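Local coordinates for protein short chain dehydrogenase (Rhodopseudomonas palustris, PDB 3H7A) that probably works as an NAD(P)-dependent oxidoreductase of the short-chain dehydrogenase family, at residues Asn7-Val12 with Asn76-His81; Glu30-Phe35 with Gln225-Pro230; Ala144-Gly149 with Gly161-Ala166. All blocks are in the same frame, centred on the assembly; numbering follows the deposited sequence.

Contact 1: residues Asn7-Val12 with Asn76-His81; sequences NATVAV and NAADAH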
loop_
_atom_site.group_PDB
_atom_site.type_symbol
_atom_site.label_atom_id
_atom_site.label_comp_id
_atom_site.label_asym_id
_atom_site.label_seq_id
_atom_site.Cartn_x
_atom_site.Cartn_y
_atom_site.Cartn_z
ATOM N N ASN B 7 9.974 -15.095 35.462
ATOM C CA ASN B 7 9.937 -13.915 36.289
ATOM C C ASN B 7 9.610 -12.703 35.412
ATOM O O ASN B 7 10.434 -11.809 35.239
ATOM C CB ASN B 7 11.278 -13.741 37.011
ATOM C CG ASN B 7 11.259 -12.617 38.030
ATOM O OD1 ASN B 7 12.288 -11.992 38.288
ATOM N ND2 ASN B 7 10.082 -12.343 38.612
ATOM N N ALA B 8 8.399 -12.684 34.858
ATOM C CA ALA B 8 8.013 -11.681 33.868
ATOM C C ALA B 8 6.505 -11.552 33.800
ATOM O O ALA B 8 5.769 -12.522 34.061
ATOM C CB ALA B 8 8.547 -12.055 32.502
ATOM N N THR B 9 6.047 -10.357 33.448
ATOM C CA THR B 9 4.619 -10.119 33.211
ATOM C C THR B 9 4.298 -9.826 31.745
ATOM O O THR B 9 5.154 -9.349 30.999
ATOM C CB THR B 9 4.048 -8.980 34.076
ATOM O OG1 THR B 9 4.898 -7.833 33.980
ATOM C CG2 THR B 9 3.947 -9.414 35.525
ATOM N N VAL B 10 3.064 -10.152 31.364
ATOM C CA VAL B 10 2.442 -9.741 30.108
ATOM C C VAL B 10 1.190 -8.911 30.414
ATOM O O VAL B 10 0.304 -9.370 31.133
ATOM C CB VAL B 10 2.027 -10.970 29.238
ATOM C CG1 VAL B 10 1.228 -10.534 28.011
ATOM C CG2 VAL B 10 3.234 -11.738 28.805
ATOM N N ALA B 11 1.114 -7.692 29.882
ATOM C CA ALA B 11 -0.089 -6.888 30.054
ATOM C C ALA B 11 -1.029 -7.137 28.882
ATOM O O ALA B 11 -0.655 -6.926 27.738
ATOM C CB ALA B 11 0.259 -5.429 30.158
ATOM N N VAL B 12 -2.233 -7.627 29.162
ATOM C CA VAL B 12 -3.244 -7.772 28.119
ATOM C C VAL B 12 -4.275 -6.671 28.357
ATOM O O VAL B 12 -5.105 -6.758 29.275
ATOM C CB VAL B 12 -3.893 -9.183 28.099
ATOM C CG1 VAL B 12 -5.017 -9.254 27.071
ATOM C CG2 VAL B 12 -2.860 -10.245 27.795
ATOM N N ASN B 76 2.532 0.152 35.343
ATOM C CA ASN B 76 3.435 0.279 36.483
ATOM C C ASN B 76 3.250 -0.868 37.482
ATOM O O ASN B 76 4.234 -1.427 37.969
ATOM C CB ASN B 76 3.219 1.609 37.198
ATOM C CG ASN B 76 3.869 2.773 36.487
ATOM O OD1 ASN B 76 4.713 2.595 35.608
ATOM N ND2 ASN B 76 3.476 3.988 36.868
ATOM N N ALA B 77 1.993 -1.215 37.770
ATOM C CA ALA B 77 1.654 -2.362 38.624
ATOM C C ALA B 77 2.188 -3.674 38.069
ATOM O O ALA B 77 2.750 -4.479 38.822
ATOM C CB ALA B 77 0.149 -2.447 38.840
ATOM N N ALA B 78 2.030 -3.878 36.756
ATOM C CA ALA B 78 2.513 -5.095 36.099
ATOM C C ALA B 78 4.019 -5.182 36.184
ATOM O O ALA B 78 4.547 -6.211 36.591
ATOM C CB ALA B 78 2.039 -5.196 34.642
ATOM N N ASP B 79 4.710 -4.091 35.858
ATOM C CA ASP B 79 6.165 -4.076 35.927
ATOM C C ASP B 79 6.716 -4.239 37.358
ATOM O O ASP B 79 7.795 -4.808 37.552
ATOM C CB ASP B 79 6.734 -2.803 35.291
ATOM C CG ASP B 79 8.222 -2.905 35.051
ATOM O OD1 ASP B 79 8.649 -3.780 34.268
ATOM O OD2 ASP B 79 8.975 -2.119 35.649
ATOM N N ALA B 80 5.974 -3.738 38.347
ATOM C CA ALA B 80 6.392 -3.823 39.749
ATOM C C ALA B 80 6.323 -5.272 40.228
ATOM O O ALA B 80 7.181 -5.717 40.984
ATOM C CB ALA B 80 5.536 -2.909 40.630
ATOM N N HIS B 81 5.315 -5.999 39.746
ATOM C CA HIS B 81 5.125 -7.427 40.035
ATOM C C HIS B 81 6.304 -8.296 39.560
ATOM O O HIS B 81 6.894 -9.064 40.343
ATOM C CB HIS B 81 3.835 -7.871 39.374
ATOM C CG HIS B 81 3.389 -9.246 39.742
ATOM N ND1 HIS B 81 2.373 -9.477 40.644
ATOM C CD2 HIS B 81 3.775 -10.462 39.291
ATOM C CE1 HIS B 81 2.152 -10.777 40.735
ATOM N NE2 HIS B 81 3.000 -11.398 39.934
#
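T9 projects from the first strand of a Rossmann fold and meets A78 and H81 on helix 68-81, the crossover that carries the chain from strand 57-62 over the sheet to strand 84-89. Strand and helix run nearly antiparallel, at 163°, with their axes 8.2 Å apart. So close an approach calls for small residues, and the tight side of the contact has them. A78 offers only a methyl group, its CB 3.9 Å from T9 OG1. The closest approach is to its backbone, T9 OG1 lying 3.1 Å from A78 O, and T9 CG2 follows at 3.4 Å from A78 O. The hydroxyl is buried here but satisfied: chi1 of 49° sets OG1 between the backbone N and the carbonyl carbon, where it hydrogen-bonds A82 O, just past the helix end.

The solvent side is looser. H81, in the last turn of the helix, is exposed and gives up little surface to the strand. F35 of strand 33-38 pairs edge-to-face with this ring, which a flat, partly apolar imidazole can accept. Across the contact itself the ring receives one methyl, T9 CG2, obliquely and 3.9 Å from H81 CD2.

Contact 2: residues Glu30-Phe35 with Gln225-Pro230; sequences EGFTVF and QLYQQP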
loop_
_atom_site.group_PDB
_atom_site.type_symbol
_atom_site.label_atom_id
_atom_site.label_comp_id
_atom_site.label_asym_id
_atom_site.label_seq_id
_atom_site.Cartn_x
_atom_site.Cartn_y
_atom_site.Cartn_z
ATOM N N GLU B 30 2.309 -20.299 28.778
ATOM C CA GLU B 30 3.721 -20.259 28.467
ATOM C C GLU B 30 4.552 -19.710 29.616
ATOM O O GLU B 30 5.737 -19.436 29.448
ATOM C CB GLU B 30 3.968 -19.429 27.204
ATOM C CG GLU B 30 3.271 -19.968 25.942
ATOM C CD GLU B 30 3.795 -21.329 25.478
ATOM O OE1 GLU B 30 4.939 -21.708 25.824
ATOM O OE2 GLU B 30 3.059 -22.017 24.743
ATOM N N GLY B 31 3.932 -19.532 30.776
ATOM C CA GLY B 31 4.683 -19.242 31.993
ATOM C C GLY B 31 4.797 -17.794 32.414
ATOM O O GLY B 31 5.539 -17.483 33.338
ATOM N N PHE B 32 4.069 -16.893 31.760
ATOM C CA PHE B 32 4.096 -15.492 32.177
ATOM C C PHE B 32 3.010 -15.240 33.220
ATOM O O PHE B 32 2.005 -15.948 33.242
ATOM C CB PHE B 32 3.837 -14.570 30.995
ATOM C CG PHE B 32 4.963 -14.485 30.006
ATOM C CD1 PHE B 32 6.003 -13.572 30.191
ATOM C CD2 PHE B 32 4.955 -15.266 28.859
ATOM C CE1 PHE B 32 7.036 -13.463 29.258
ATOM C CE2 PHE B 32 5.991 -15.175 27.911
ATOM C CZ PHE B 32 7.025 -14.264 28.111
ATOM N N THR B 33 3.196 -14.233 34.079
ATOM C CA THR B 33 2.059 -13.743 34.847
ATOM C C THR B 33 1.312 -12.746 33.975
ATOM O O THR B 33 1.880 -11.774 33.517
ATOM C CB THR B 33 2.455 -13.070 36.176
ATOM O OG1 THR B 33 3.100 -14.026 37.027
ATOM C CG2 THR B 33 1.223 -12.516 36.894
ATOM N N VAL B 34 0.034 -12.989 33.749
ATOM C CA VAL B 34 -0.739 -12.082 32.924
ATOM C C VAL B 34 -1.467 -11.072 33.800
ATOM O O VAL B 34 -2.114 -11.433 34.768
ATOM C CB VAL B 34 -1.696 -12.858 31.981
ATOM C CG1 VAL B 34 -2.645 -11.899 31.230
ATOM C CG2 VAL B 34 -0.881 -13.708 30.994
ATOM N N PHE B 35 -1.290 -9.800 33.478
ATOM C CA PHE B 35 -2.119 -8.729 33.987
ATOM C C PHE B 35 -3.202 -8.495 32.961
ATOM O O PHE B 35 -2.933 -8.061 31.846
ATOM C CB PHE B 35 -1.276 -7.465 34.251
ATOM C CG PHE B 35 -0.684 -7.438 35.635
ATOM C CD1 PHE B 35 0.251 -8.404 36.026
ATOM C CD2 PHE B 35 -1.108 -6.495 36.572
ATOM C CE1 PHE B 35 0.770 -8.424 37.317
ATOM C CE2 PHE B 35 -0.586 -6.496 37.870
ATOM C CZ PHE B 35 0.356 -7.460 38.238
ATOM N N GLN B 225 3.362 -16.591 17.871
ATOM C CA GLN B 225 4.292 -16.620 16.751
ATOM C C GLN B 225 5.149 -15.340 16.678
ATOM O O GLN B 225 6.372 -15.414 16.537
ATOM C CB GLN B 225 3.544 -16.845 15.438
ATOM C CG GLN B 225 4.467 -17.116 14.256
ATOM C CD GLN B 225 3.894 -16.663 12.926
ATOM O OE1 GLN B 225 4.632 -16.206 12.050
ATOM N NE2 GLN B 225 2.578 -16.794 12.766
ATOM N N LEU B 226 4.514 -14.174 16.792
ATOM C CA LEU B 226 5.254 -12.908 16.796
ATOM C C LEU B 226 6.194 -12.832 17.994
ATOM O O LEU B 226 7.344 -12.378 17.863
ATOM C CB LEU B 226 4.302 -11.708 16.779
ATOM C CG LEU B 226 3.640 -11.344 15.446
ATOM C CD1 LEU B 226 2.520 -10.339 15.641
ATOM C CD2 LEU B 226 4.678 -10.827 14.447
ATOM N N TYR B 227 5.717 -13.292 19.154
ATOM C CA TYR B 227 6.551 -13.329 20.346
ATOM C C TYR B 227 7.820 -14.137 20.080
ATOM O O TYR B 227 8.907 -13.706 20.436
ATOM C CB TYR B 227 5.812 -13.877 21.587
ATOM C CG TYR B 227 6.764 -13.988 22.769
ATOM C CD1 TYR B 227 7.114 -12.867 23.504
ATOM C CD2 TYR B 227 7.376 -15.196 23.088
ATOM C CE1 TYR B 227 8.017 -12.947 24.542
ATOM C CE2 TYR B 227 8.267 -15.285 24.137
ATOM C CZ TYR B 227 8.581 -14.160 24.852
ATOM O OH TYR B 227 9.478 -14.235 25.881
ATOM N N GLN B 228 7.667 -15.292 19.435
ATOM C CA GLN B 228 8.771 -16.226 19.218
ATOM C C GLN B 228 9.865 -15.803 18.220
ATOM O O GLN B 228 10.952 -16.381 18.226
ATOM C CB GLN B 228 8.223 -17.598 18.837
ATOM C CG GLN B 228 7.456 -18.297 19.944
ATOM C CD GLN B 228 8.350 -19.050 20.908
ATOM O OE1 GLN B 228 8.399 -20.285 20.880
ATOM N NE2 GLN B 228 9.054 -18.320 21.776
ATOM N N GLN B 229 9.577 -14.820 17.369
ATOM C CA GLN B 229 10.521 -14.373 16.342
ATOM C C GLN B 229 11.811 -13.801 16.921
ATOM O O GLN B 229 11.760 -12.923 17.784
ATOM C CB GLN B 229 9.891 -13.301 15.458
ATOM C CG GLN B 229 8.749 -13.778 14.606
ATOM C CD GLN B 229 8.244 -12.696 13.690
ATOM O OE1 GLN B 229 8.376 -11.515 13.983
ATOM N NE2 GLN B 229 7.667 -13.097 12.563
ATOM N N PRO B 230 12.973 -14.272 16.423
ATOM C CA PRO B 230 14.262 -13.707 16.849
ATOM C C PRO B 230 14.513 -12.358 16.184
ATOM O O PRO B 230 13.930 -12.090 15.129
ATOM C CB PRO B 230 15.278 -14.744 16.360
ATOM C CG PRO B 230 14.628 -15.401 15.187
ATOM C CD PRO B 230 13.137 -15.347 15.423
#
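F32 and Y227 reach for each other from opposite directions, joining the turn before the second strand of the Rossmann fold to the C-terminal end of helix 216-228. This ring pair is the entire contact. The edge of F32 points at the face of Y227 in an offset edge-to-face arrangement, with centroids 5.5 Å apart and planes at 87°. F32 CZ leads, 3.6 Å from Y227 CZ, and the phenol oxygen settles in the plane of the F32 ring at its edge, Y227 OH being 3.3 Å from F32 CZ. Two aromatics suit the place because their long, flat side chains bridge a gap that the backbones leave wide.

In the next shell, F32 is bedded among A8, V10 and F27, and the ring of Y227 is stacked on W224, one helical turn back; R6 touches both side chains. The backbone beneath Y227 is held by K136, whose NZ donates to the carbonyls of L226, Y227 and Q229. Beneath F32 lies a Schellman motif ending helix 18-29. G31 is its C-prime residue: with phi at 98°, a side chain would jam against the preceding carbonyl. The motif is closed by F32 N pairing with F27 O and G31 N with A28 O.

Contact 3: residues Ala144-Gly149 with Gly161-Ala166; sequences ASLRGG and GLRAVA
S145 and R163 bring their CA atoms to 6.4 Å where the short 3-10 turn after strand 135-142 passes helix 153-173. R163 makes the contact alone from the helical side. With CG anti to the backbone N (chi1 -175°) and the chain extended as far as NE, it runs past the turn, its CD lying 3.4 Å from S145 O. That carbonyl has a further partner in a water, which donates to S145 O at 2.8 Å and accepts from R163 NH1 at 3.1 Å, linking turn and helix without a direct bond. L146 crosses the arginine at about a right angle and sets one methyl over a face of the guanidinium: L146 CD2 is 3.5 Å from R163 NE, offset toward the rim. A leucine suits this spot because the flat cation accepts an apolar group over its face while its N-H groups point outward in the plane. One of them, at NE, forms a salt bridge with E237 OE2. Replacing R163 by an alanine is likely to leave E237 without this cationic mate, lose the water bridge to S145 O and take the guanidinium face away from L146 CD2. S145 OG pairs with A142 N at the end of the strand.

F155 and K159, which touch A144 and S145, have the spacing of the family's YxxxK motif and probably correspond to it, with a phenylalanine where relatives carry the tyrosine. F160 of the third subunit packs on R163 and A164. R163 and S145 both rest on H182 of strand 178-185, L146 rests on I184 of the same strand, and E237 begins the last strand, 237-240.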
loop_
_atom_site.group_PDB
_atom_site.type_symbol
_atom_site.label_atom_id
_atom_site.label_comp_id
_atom_site.label_asym_id
_atom_site.label_seq_id
_atom_site.Cartn_x
_atom_site.Cartn_y
_atom_site.Cartn_z
ATOM N N ALA B 144 -10.081 -2.098 8.922
ATOM C CA ALA B 144 -10.298 -0.659 9.036
ATOM C C ALA B 144 -8.996 0.068 9.412
ATOM O O ALA B 144 -8.945 1.280 9.315
ATOM C CB ALA B 144 -11.410 -0.340 10.023
ATOM N N SER B 145 -7.942 -0.676 9.785
ATOM C CA SER B 145 -6.591 -0.091 9.906
ATOM C C SER B 145 -5.953 0.278 8.578
ATOM O O SER B 145 -5.022 1.097 8.540
ATOM C CB SER B 145 -5.634 -1.027 10.645
ATOM O OG SER B 145 -6.204 -1.413 11.869
ATOM N N LEU B 146 -6.455 -0.325 7.499
ATOM C CA LEU B 146 -5.820 -0.248 6.185
ATOM C C LEU B 146 -6.623 0.533 5.146
ATOM O O LEU B 146 -6.039 1.231 4.319
ATOM C CB LEU B 146 -5.507 -1.647 5.654
ATOM C CG LEU B 146 -4.632 -2.558 6.517
ATOM C CD1 LEU B 146 -4.581 -3.938 5.906
ATOM C CD2 LEU B 146 -3.244 -1.974 6.644
ATOM N N ARG B 147 -7.950 0.413 5.199
ATOM C CA ARG B 147 -8.840 1.162 4.301
ATOM C C ARG B 147 -10.127 1.590 5.003
ATOM O O ARG B 147 -10.658 0.872 5.840
ATOM C CB ARG B 147 -9.144 0.376 3.023
ATOM C CG ARG B 147 -9.733 -0.983 3.240
ATOM C CD ARG B 147 -9.535 -1.850 2.005
ATOM N NE ARG B 147 -9.437 -3.257 2.392
ATOM C CZ ARG B 147 -8.294 -3.922 2.568
ATOM N NH1 ARG B 147 -7.118 -3.331 2.369
ATOM N NH2 ARG B 147 -8.331 -5.193 2.937
ATOM N N GLY B 148 -10.628 2.770 4.661
ATOM C CA GLY B 148 -11.855 3.271 5.260
ATOM C C GLY B 148 -13.061 3.134 4.345
ATOM O O GLY B 148 -13.183 3.853 3.364
ATOM N N GLY B 149 -13.956 2.215 4.670
ATOM C CA GLY B 149 -15.167 2.026 3.878
ATOM C C GLY B 149 -16.275 2.984 4.259
ATOM O O GLY B 149 -16.127 3.779 5.187
ATOM N N GLY B 161 -5.004 5.652 12.882
ATOM C CA GLY B 161 -4.248 6.390 13.902
ATOM C C GLY B 161 -3.403 5.461 14.753
ATOM O O GLY B 161 -2.230 5.743 15.004
ATOM N N LEU B 162 -3.988 4.340 15.187
ATOM C CA LEU B 162 -3.226 3.327 15.944
ATOM C C LEU B 162 -2.055 2.722 15.120
ATOM O O LEU B 162 -0.939 2.497 15.635
ATOM C CB LEU B 162 -4.167 2.203 16.451
ATOM C CG LEU B 162 -3.488 1.204 17.403
ATOM C CD1 LEU B 162 -3.136 1.893 18.702
ATOM C CD2 LEU B 162 -4.374 -0.023 17.659
ATOM N N ARG B 163 -2.314 2.453 13.841
ATOM C CA ARG B 163 -1.303 1.900 12.939
ATOM C C ARG B 163 -0.110 2.848 12.820
ATOM O O ARG B 163 1.039 2.421 12.927
ATOM C CB ARG B 163 -1.920 1.632 11.560
ATOM C CG ARG B 163 -0.981 0.947 10.600
ATOM C CD ARG B 163 -1.710 0.616 9.317
ATOM N NE ARG B 163 -0.841 -0.182 8.459
ATOM C CZ ARG B 163 -0.359 0.228 7.294
ATOM N NH1 ARG B 163 -0.663 1.435 6.830
ATOM N NH2 ARG B 163 0.421 -0.581 6.589
ATOM N N ALA B 164 -0.376 4.140 12.635
ATOM C CA ALA B 164 0.732 5.122 12.620
ATOM C C ALA B 164 1.558 5.143 13.898
ATOM O O ALA B 164 2.792 5.314 13.846
ATOM C CB ALA B 164 0.203 6.475 12.375
ATOM N N VAL B 165 0.886 5.019 15.039
ATOM C CA VAL B 165 1.561 5.054 16.335
ATOM C C VAL B 165 2.511 3.863 16.381
ATOM O O VAL B 165 3.696 4.023 16.685
ATOM C CB VAL B 165 0.543 5.068 17.524
ATOM C CG1 VAL B 165 1.205 4.702 18.851
ATOM C CG2 VAL B 165 -0.133 6.428 17.647
ATOM N N ALA B 166 1.988 2.689 16.021
ATOM C CA ALA B 166 2.776 1.458 15.919
ATOM C C ALA B 166 3.974 1.601 14.976
ATOM O O ALA B 166 5.085 1.277 15.371
ATOM C CB ALA B 166 1.893 0.276 15.515
HETATM O O HOH W 1 -3.347 2.916 7.167
#

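Contacts 1 and 2 are neighbours, their centres about 13 Å apart, because each uses one of two adjacent parallel strands. A probable hydrogen bond joins V12 N to F35 O at 2.8 Å. Another, of 2.9 Å, joins F35 N to V10 O. Packing adds to these, with V10 CG2 3.5 Å from F32 CG. Contact 3 lies across the chain's centre, about 28 Å from contact 1 and about 25 Å from contact 2, centre to centre, and touches neither. The division fits the family: strand 9-13 leads to the glycine-rich turn that probably receives the nucleotide, whereas 144-149 with 161-166 adjoins the region that probably corresponds to the catalytic motif of relatives.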